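Side-chain contact in phage-related conserved hypothetical protein, BB2244 (Bordetella bronchiseptica, PDB 2BDV), which is of unknown function but belongs to the SOS response associated peptidase (SRAP) family and so may take part in the response to DNA damage: residues Glu77-His82 with Leu88-Gly93. Residues are numbered along the deposited sequence; the frame is centred on the assembly and turned at random.
Sequences ETIERH and LMIGTG
With CG1 anti to its backbone N (chi1 -175°) and chi2 turned to 58°, Ile90 sets its CD1 against CG2 of Ile79, which is likewise anti to its own backbone N, and the two methyls meet at 3.7 Å. The pair ties the C-terminal end of helix 76-80, closed by a Schellman motif, to the loop that leads into strand 94-99 of the SRAP fold. Beta-branched isoleucine suits position 90 because its two arms serve different neighbours, and an apolar side chain suits the buried position of Ile79. The CG2 branch of Ile90 turns instead to the imidazole of His82, approaching it obliquely. Beyond the segments, helix 184-191 flanks the same cluster, Leu191 packing on Ile79 and Val184 on Ile90, while Trp86 also lies against Ile79, in keeping with the burial of both isoleucines.

His82 leaves the helix with positive phi, and its N makes a weak bond of 3.2 Å to Ile79 O. The turn, with CG anti to the backbone N, brings the ring alongside the loop at the exposed margin, where its polar nitrogens are more easily accommodated than in the interior. Within the loop, a backbone bond of 2.7 Å from Gly93 N to Met89 O closes the turn that carries Ile90. Ile90 CG2 lies 4.1 Å from both CD2 and NE2 of His82.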
loop_
_atom_site.group_PDB
_atom_site.type_symbol
_atom_site.label_atom_id
_atom_site.label_comp_id
_atom_site.label_asym_id
_atom_site.label_seq_id
_atom_site.Cartn_x
_atom_site.Cartn_y
_atom_site.Cartn_z
ATOM N N GLU A 77 -6.232 13.088 -0.171
ATOM C CA GLU A 77 -6.776 14.362 -0.608
ATOM C C GLU A 77 -6.197 14.877 -1.918
ATOM O O GLU A 77 -6.912 15.490 -2.707
ATOM C CB GLU A 77 -6.589 15.412 0.475
ATOM C CG GLU A 77 -7.350 16.671 0.174
ATOM C CD GLU A 77 -7.487 17.544 1.383
ATOM O OE1 GLU A 77 -6.441 18.006 1.893
ATOM O OE2 GLU A 77 -8.641 17.754 1.824
ATOM N N THR A 78 -4.908 14.649 -2.150
ATOM C CA THR A 78 -4.313 15.098 -3.399
ATOM C C THR A 78 -4.969 14.324 -4.542
ATOM O O THR A 78 -5.166 14.859 -5.630
ATOM C CB THR A 78 -2.788 14.885 -3.414
ATOM O OG1 THR A 78 -2.184 15.732 -2.431
ATOM C CG2 THR A 78 -2.210 15.227 -4.782
ATOM N N ILE A 79 -5.334 13.073 -4.288
ATOM C CA ILE A 79 -5.988 12.266 -5.309
ATOM C C ILE A 79 -7.415 12.785 -5.521
ATOM O O ILE A 79 -7.911 12.818 -6.647
ATOM C CB ILE A 79 -6.032 10.770 -4.902
ATOM C CG1 ILE A 79 -4.614 10.272 -4.621
ATOM C CG2 ILE A 79 -6.673 9.945 -6.009
ATOM C CD1 ILE A 79 -4.545 8.843 -4.131
ATOM N N GLU A 80 -8.064 13.200 -4.436
ATOM C CA GLU A 80 -9.424 13.729 -4.509
ATOM C C GLU A 80 -9.468 15.063 -5.263
ATOM O O GLU A 80 -10.343 15.280 -6.103
ATOM C CB GLU A 80 -10.000 13.930 -3.102
ATOM C CG GLU A 80 -10.218 12.652 -2.305
ATOM C CD GLU A 80 -11.035 11.627 -3.068
ATOM O OE1 GLU A 80 -12.054 12.016 -3.675
ATOM O OE2 GLU A 80 -10.667 10.434 -3.052
ATOM N N ARG A 81 -8.524 15.949 -4.948
ATOM C CA ARG A 81 -8.440 17.261 -5.582
ATOM C C ARG A 81 -7.806 17.115 -6.965
ATOM O O ARG A 81 -7.533 18.105 -7.646
ATOM C CB ARG A 81 -7.582 18.213 -4.733
ATOM C CG ARG A 81 -7.838 18.148 -3.227
ATOM C CD ARG A 81 -9.201 18.699 -2.827
ATOM N NE ARG A 81 -9.570 18.305 -1.466
ATOM C CZ ARG A 81 -10.596 18.811 -0.787
ATOM N NH1 ARG A 81 -11.363 19.745 -1.334
ATOM N NH2 ARG A 81 -10.862 18.376 0.437
ATOM N N HIS A 82 -7.567 15.870 -7.363
ATOM C CA HIS A 82 -6.964 15.555 -8.653
ATOM C C HIS A 82 -5.671 16.340 -8.839
ATOM O O HIS A 82 -5.519 17.100 -9.793
ATOM C CB HIS A 82 -7.948 15.868 -9.786
ATOM C CG HIS A 82 -7.673 15.116 -11.051
ATOM N ND1 HIS A 82 -7.206 15.727 -12.196
ATOM C CD2 HIS A 82 -7.797 13.802 -11.352
ATOM C CE1 HIS A 82 -7.055 14.822 -13.146
ATOM N NE2 HIS A 82 -7.406 13.645 -12.660
ATOM N N LEU A 88 -2.296 11.484 -12.763
ATOM C CA LEU A 88 -1.830 10.800 -13.959
ATOM C C LEU A 88 -1.969 9.279 -13.878
ATOM O O LEU A 88 -1.782 8.573 -14.871
ATOM C CB LEU A 88 -0.364 11.159 -14.190
ATOM C CG LEU A 88 -0.045 12.664 -14.208
ATOM C CD1 LEU A 88 1.465 12.867 -14.141
ATOM C CD2 LEU A 88 -0.623 13.311 -15.460
HETATM N N MSE A 89 -2.294 8.774 -12.696
HETATM C CA MSE A 89 -2.419 7.338 -12.505
HETATM C C MSE A 89 -3.781 6.900 -11.986
HETATM O O MSE A 89 -4.128 5.728 -12.076
HETATM C CB MSE A 89 -1.342 6.868 -11.534
HETATM C CG MSE A 89 0.068 7.007 -12.066
HETATM SE SE MSE A 89 1.385 6.937 -10.640
HETATM C CE MSE A 89 1.718 8.835 -10.489
ATOM N N ILE A 90 -4.548 7.841 -11.443
ATOM C CA ILE A 90 -5.856 7.523 -10.899
ATOM C C ILE A 90 -6.769 6.888 -11.950
ATOM O O ILE A 90 -7.701 6.154 -11.621
ATOM C CB ILE A 90 -6.530 8.784 -10.321
ATOM C CG1 ILE A 90 -7.849 8.397 -9.652
ATOM C CG2 ILE A 90 -6.723 9.832 -11.412
ATOM C CD1 ILE A 90 -7.665 7.368 -8.541
ATOM N N GLY A 91 -6.482 7.152 -13.221
ATOM C CA GLY A 91 -7.295 6.590 -14.285
ATOM C C GLY A 91 -6.845 5.228 -14.781
ATOM O O GLY A 91 -7.656 4.311 -14.897
ATOM N N THR A 92 -5.544 5.080 -15.027
ATOM C CA THR A 92 -4.994 3.839 -15.575
ATOM C C THR A 92 -3.919 3.108 -14.761
ATOM O O THR A 92 -3.401 2.083 -15.203
ATOM C CB THR A 92 -4.416 4.131 -16.972
ATOM O OG1 THR A 92 -3.285 5.014 -16.853
ATOM C CG2 THR A 92 -5.462 4.818 -17.828
ATOM N N GLY A 93 -3.577 3.618 -13.585
ATOM C CA GLY A 93 -2.563 2.950 -12.789
ATOM C C GLY A 93 -3.043 2.379 -11.463
ATOM O O GLY A 93 -2.229 2.115 -10.584
#